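Local coordinates for protein branched-chain-amino-acid aminotransferase (Pseudomonas sp. UW4, PDB 6JIF) that probably catalyses the reversible, pyridoxal-5'-phosphate-dependent transfer of amino groups between branched-chain amino acids and 2-oxo acids, at residues B[37-43]-B[54-60]; B[49-53]-B[113-119]. One frame throughout, in Å; residues are numbered along the deposited sequence.

Interaction 1 of 2, residues B[37-43]-B[54-60]; sequences KTDKRYL and GTLTEDN
The carbonyl oxygen of Arg41 accepts Thr57 N at 2.8 Å and nearly straight (163°), while Leu56 CA offers it a C-H...O contact at 3.2 Å. The Arg41-Thr57 pair closes with Arg41 N to Thr57 O at 2.9 Å, and Leu43 and Thr55 form a second hydrogen-bonded pair. Between them lies the non-hydrogen-bonded pair Tyr42-Leu56, where Leu56 CD2 packs against Tyr42 CB at 4.1 Å, on the edge side of the ring. Beta-branched Thr55 and Thr57 suit the extended backbone; Thr57 also takes Asp59 N on OG1, an ST turn just where the strand gives out. Bends at chi2 and chi3 (-57°) curl Arg41 round so that NH1 meets Thr38 O at 2.9 Å in the guanidinium plane, Asn60 CB lies 3.4 Å above one face, and NH2 reaches Glu66 of the second subunit in a salt bridge. A leucine here would probably leave that glutamate without this partner and Thr38 O without its side-chain donors. Lys40 NZ and Glu58 OE2 make only a long salt bridge. Beside Thr55, a CB at Gly54 would collide with Tyr42 OH and, at positive phi (79°), jam against the preceding carbonyl oxygen. Strands 41-47 and 50-57 form an antiparallel beta hairpin.

Interaction 2 of 2, residues B[49-53]-B[113-119]; sequences GEWDK and PQVDTEQ
Over one face of the Trp51 indole stands Val115 CG2, 3.4 Å above the plane and displaced toward the rim, while the carbonyl oxygens of Pro113 and Gln114 lie at the ring edge. The Gln119 amide is turned 82° from the indole plane, its flat group almost upright to the ring. With CG opposite the carbonyl carbon (chi1 -69°), Trp51 carries its ring across to the loop, where NE1 donates to Gln114 O at 3.0 Å. The oxygen is close to the indole plane, but the donor stands above the carbonyl plane, 55° out of it, so no lone pair is addressed squarely. Tryptophan suits this place because one side chain supplies both a broad apolar surface and a single N-H for a loop carbonyl. Its six-membered ring does the apolar work: CZ2 lies 3.8 Å from Val115 CG2 and 4.0 Å from Pro113 CG. Pro113 O, buried here, has no hydrogen-bond partner. Asp116 serves as the N-cap, its OD1 accepting Gln119 N at 3.0 Å and capping the first turn of the helix, whose Gln119 reaches the indole. The loop runs from helix 96-109, where Met103 touches Val115, to helix 117-130. Strands 41-47 and 164-174 complete the setting, with Phe46 edge-to-face against Trp51 and Phe167 packed on both Trp51 and Val115.

In the fold
Interactions 1 and 2 share strand 50-57, an edge strand of the antiparallel sheet within this chain, and both are surface contacts, their centres about 18 Å apart. Interaction 1 works within the sheet: paired backbones tie strand 50-57 to strand 41-47, and Arg41 reaches on to the second subunit. Interaction 2 works across layers: one aromatic side chain joins the strand to the loop between two helices, with a single hydrogen bond and apolar packing. Helix 117-130 links them again, since its start lies in interaction 2 while Ala123 and Val127 touch Tyr42 of interaction 1. Such a sheet with helices packed on it fits the small domain of fold-type IV aminotransferases.

Interaction 1 of 2, residues B[37-43]-B[54-60]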
# COMPACT_ATOMS: atom_id res chain seq x y z
N LYS B 37 8.69 -1.33 24.02
CA LYS B 37 8.10 -0.01 24.33
C LYS B 37 9.10 0.82 25.15
O LYS B 37 9.47 0.46 26.27
CB LYS B 37 6.77 -0.14 25.05
CG LYS B 37 6.11 1.18 25.39
CD LYS B 37 4.93 0.94 26.32
CE LYS B 37 4.18 2.22 26.57
NZ LYS B 37 3.05 1.99 27.51
N THR B 38 9.56 1.90 24.53
CA THR B 38 10.43 2.86 25.17
C THR B 38 9.58 3.92 25.86
O THR B 38 8.35 3.91 25.78
CB THR B 38 11.40 3.43 24.12
OG1 THR B 38 10.64 3.90 23.01
CG2 THR B 38 12.38 2.32 23.66
N ASP B 39 10.24 4.88 26.50
CA ASP B 39 9.59 5.78 27.45
C ASP B 39 8.73 6.84 26.77
O ASP B 39 7.57 7.04 27.15
CB ASP B 39 10.63 6.44 28.31
CG ASP B 39 11.22 5.50 29.33
OD1 ASP B 39 10.63 4.42 29.58
OD2 ASP B 39 12.29 5.83 29.85
N LYS B 40 9.28 7.56 25.78
CA LYS B 40 8.56 8.67 25.15
C LYS B 40 8.67 8.57 23.64
O LYS B 40 9.69 8.15 23.09
CB LYS B 40 9.11 10.06 25.56
CG LYS B 40 9.34 10.29 27.01
CD LYS B 40 8.18 11.02 27.62
CE LYS B 40 8.62 11.78 28.88
NZ LYS B 40 7.45 12.24 29.63
N ARG B 41 7.64 9.04 22.97
CA ARG B 41 7.69 9.18 21.52
C ARG B 41 7.24 10.58 21.15
O ARG B 41 6.61 11.26 21.95
CB ARG B 41 6.85 8.08 20.76
CG ARG B 41 5.34 8.00 21.08
CD ARG B 41 5.06 7.16 22.33
NE ARG B 41 5.62 5.82 22.14
CZ ARG B 41 6.30 5.14 23.06
NH1 ARG B 41 6.49 5.64 24.29
NH2 ARG B 41 6.81 3.95 22.74
N TYR B 42 7.64 11.01 19.97
CA TYR B 42 7.18 12.27 19.40
C TYR B 42 5.85 12.13 18.68
O TYR B 42 5.60 11.17 17.92
CB TYR B 42 8.24 12.78 18.41
CG TYR B 42 7.95 14.11 17.84
CD1 TYR B 42 8.33 15.24 18.49
CD2 TYR B 42 7.35 14.23 16.58
CE1 TYR B 42 8.09 16.50 17.94
CE2 TYR B 42 7.10 15.48 16.01
CZ TYR B 42 7.47 16.61 16.71
OH TYR B 42 7.26 17.87 16.20
N LEU B 43 5.00 13.15 18.85
CA LEU B 43 3.69 13.14 18.23
C LEU B 43 3.33 14.56 17.80
O LEU B 43 3.36 15.49 18.62
CB LEU B 43 2.64 12.59 19.20
CG LEU B 43 1.19 12.46 18.70
CD1 LEU B 43 1.02 11.41 17.62
CD2 LEU B 43 0.36 12.12 19.92
N GLY B 54 4.31 19.90 18.20
CA GLY B 54 4.77 18.59 18.57
C GLY B 54 4.95 18.47 20.08
O GLY B 54 5.17 19.44 20.79
N THR B 55 4.89 17.23 20.55
CA THR B 55 5.02 16.95 21.97
C THR B 55 5.69 15.58 22.12
O THR B 55 5.75 14.79 21.17
CB THR B 55 3.64 16.95 22.62
OG1 THR B 55 3.77 16.99 24.04
CG2 THR B 55 2.84 15.70 22.20
N LEU B 56 6.22 15.32 23.31
CA LEU B 56 6.66 13.97 23.65
C LEU B 56 5.63 13.34 24.57
O LEU B 56 5.27 13.93 25.59
CB LEU B 56 8.04 13.95 24.29
CG LEU B 56 9.23 14.44 23.46
CD1 LEU B 56 10.43 14.63 24.36
CD2 LEU B 56 9.52 13.49 22.29
N THR B 57 5.17 12.13 24.22
CA THR B 57 4.11 11.48 24.97
C THR B 57 4.55 10.07 25.35
O THR B 57 5.40 9.48 24.69
CB THR B 57 2.80 11.42 24.18
OG1 THR B 57 1.79 10.75 24.96
CG2 THR B 57 2.97 10.70 22.86
N GLU B 58 3.98 9.55 26.44
CA GLU B 58 4.24 8.18 26.86
C GLU B 58 3.30 7.16 26.24
O GLU B 58 3.53 5.97 26.39
CB GLU B 58 4.14 8.05 28.37
CG GLU B 58 5.07 8.96 29.09
CD GLU B 58 5.00 8.74 30.58
OE1 GLU B 58 5.06 7.57 31.02
OE2 GLU B 58 4.85 9.75 31.30
N ASP B 59 2.27 7.60 25.53
CA ASP B 59 1.24 6.71 25.02
C ASP B 59 1.70 6.10 23.71
O ASP B 59 1.85 6.82 22.72
CB ASP B 59 -0.07 7.50 24.81
CG ASP B 59 -1.29 6.60 24.53
OD1 ASP B 59 -1.17 5.36 24.57
OD2 ASP B 59 -2.39 7.15 24.28
N ASN B 60 1.87 4.77 23.67
CA ASN B 60 2.22 4.11 22.43
C ASN B 60 1.00 3.56 21.68
O ASN B 60 1.16 2.76 20.74
CB ASN B 60 3.24 2.99 22.69
CG ASN B 60 2.61 1.73 23.29
OD1 ASN B 60 1.56 1.77 23.95
ND2 ASN B 60 3.29 0.60 23.08

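Interaction 2 of 2, residues B[49-53]-B[113-119]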
# COMPACT_ATOMS: atom_id res chain seq x y z
N GLY B 49 -3.76 23.37 7.69
CA GLY B 49 -2.62 23.82 6.93
C GLY B 49 -1.31 23.91 7.67
O GLY B 49 -0.35 24.48 7.12
N GLU B 50 -1.20 23.38 8.88
CA GLU B 50 0.03 23.55 9.63
C GLU B 50 0.27 22.38 10.57
O GLU B 50 -0.68 21.79 11.09
CB GLU B 50 0.03 24.79 10.48
CG GLU B 50 0.12 26.07 9.73
CD GLU B 50 -0.18 27.23 10.65
OE1 GLU B 50 0.74 27.61 11.41
OE2 GLU B 50 -1.34 27.71 10.63
N TRP B 51 1.56 22.11 10.81
CA TRP B 51 1.98 21.22 11.89
C TRP B 51 1.91 21.96 13.21
O TRP B 51 2.22 23.16 13.30
CB TRP B 51 3.41 20.69 11.68
CG TRP B 51 3.57 19.72 10.52
CD1 TRP B 51 4.17 19.98 9.34
CD2 TRP B 51 3.10 18.39 10.45
NE1 TRP B 51 4.13 18.89 8.52
CE2 TRP B 51 3.49 17.88 9.18
CE3 TRP B 51 2.44 17.54 11.33
CZ2 TRP B 51 3.18 16.60 8.76
CZ3 TRP B 51 2.15 16.25 10.91
CH2 TRP B 51 2.53 15.79 9.64
N ASP B 52 1.48 21.25 14.24
CA ASP B 52 1.56 21.83 15.57
C ASP B 52 3.01 21.81 16.04
O ASP B 52 3.93 21.43 15.31
CB ASP B 52 0.62 21.10 16.53
CG ASP B 52 1.00 19.65 16.74
OD1 ASP B 52 2.18 19.28 16.62
OD2 ASP B 52 0.09 18.88 17.08
N LYS B 53 3.23 22.21 17.28
CA LYS B 53 4.62 22.27 17.70
C LYS B 53 5.15 20.92 18.13
O LYS B 53 6.35 20.77 18.30
CB LYS B 53 4.77 23.28 18.83
CG LYS B 53 5.01 24.70 18.35
CD LYS B 53 3.86 25.21 17.48
CE LYS B 53 4.15 26.59 16.87
NZ LYS B 53 4.94 27.43 17.82
N PRO B 113 1.42 16.35 3.72
CA PRO B 113 2.26 17.52 4.03
C PRO B 113 3.64 17.05 4.41
O PRO B 113 3.81 15.99 5.01
CB PRO B 113 1.55 18.18 5.21
CG PRO B 113 0.63 17.14 5.75
CD PRO B 113 0.25 16.26 4.62
N GLN B 114 4.63 17.85 4.04
CA GLN B 114 6.01 17.49 4.29
C GLN B 114 6.44 18.07 5.63
O GLN B 114 5.94 19.10 6.09
CB GLN B 114 6.90 18.00 3.15
CG GLN B 114 6.55 17.41 1.83
CD GLN B 114 7.33 18.01 0.70
OE1 GLN B 114 8.44 18.52 0.88
NE2 GLN B 114 6.72 18.01 -0.48
N VAL B 115 7.37 17.37 6.26
CA VAL B 115 8.05 17.82 7.47
C VAL B 115 9.38 18.39 7.02
O VAL B 115 10.18 17.67 6.42
CB VAL B 115 8.24 16.68 8.47
CG1 VAL B 115 8.93 17.17 9.78
CG2 VAL B 115 6.90 16.05 8.78
N ASP B 116 9.60 19.69 7.28
CA ASP B 116 10.85 20.31 6.84
C ASP B 116 12.03 19.73 7.63
O ASP B 116 11.89 19.14 8.70
CB ASP B 116 10.80 21.84 6.97
CG ASP B 116 10.63 22.32 8.39
OD1 ASP B 116 11.64 22.43 9.15
OD2 ASP B 116 9.47 22.62 8.74
N THR B 117 13.21 19.86 7.03
CA THR B 117 14.37 19.12 7.50
C THR B 117 14.77 19.50 8.93
O THR B 117 15.09 18.62 9.74
CB THR B 117 15.52 19.36 6.53
OG1 THR B 117 15.18 18.79 5.28
CG2 THR B 117 16.84 18.72 7.08
N GLU B 118 14.72 20.79 9.28
CA GLU B 118 15.18 21.13 10.63
C GLU B 118 14.18 20.67 11.67
O GLU B 118 14.57 20.11 12.70
CB GLU B 118 15.48 22.63 10.76
CG GLU B 118 16.79 23.03 10.02
CD GLU B 118 18.00 22.09 10.34
OE1 GLU B 118 18.42 21.98 11.52
OE2 GLU B 118 18.52 21.43 9.40
N GLN B 119 12.87 20.77 11.38
CA GLN B 119 11.83 20.19 12.24
C GLN B 119 12.04 18.68 12.42
O GLN B 119 11.99 18.14 13.54
CB GLN B 119 10.46 20.50 11.64
CG GLN B 119 9.19 19.93 12.32
CD GLN B 119 7.84 20.28 11.56
OE1 GLN B 119 7.84 20.92 10.48
NE2 GLN B 119 6.70 19.87 12.15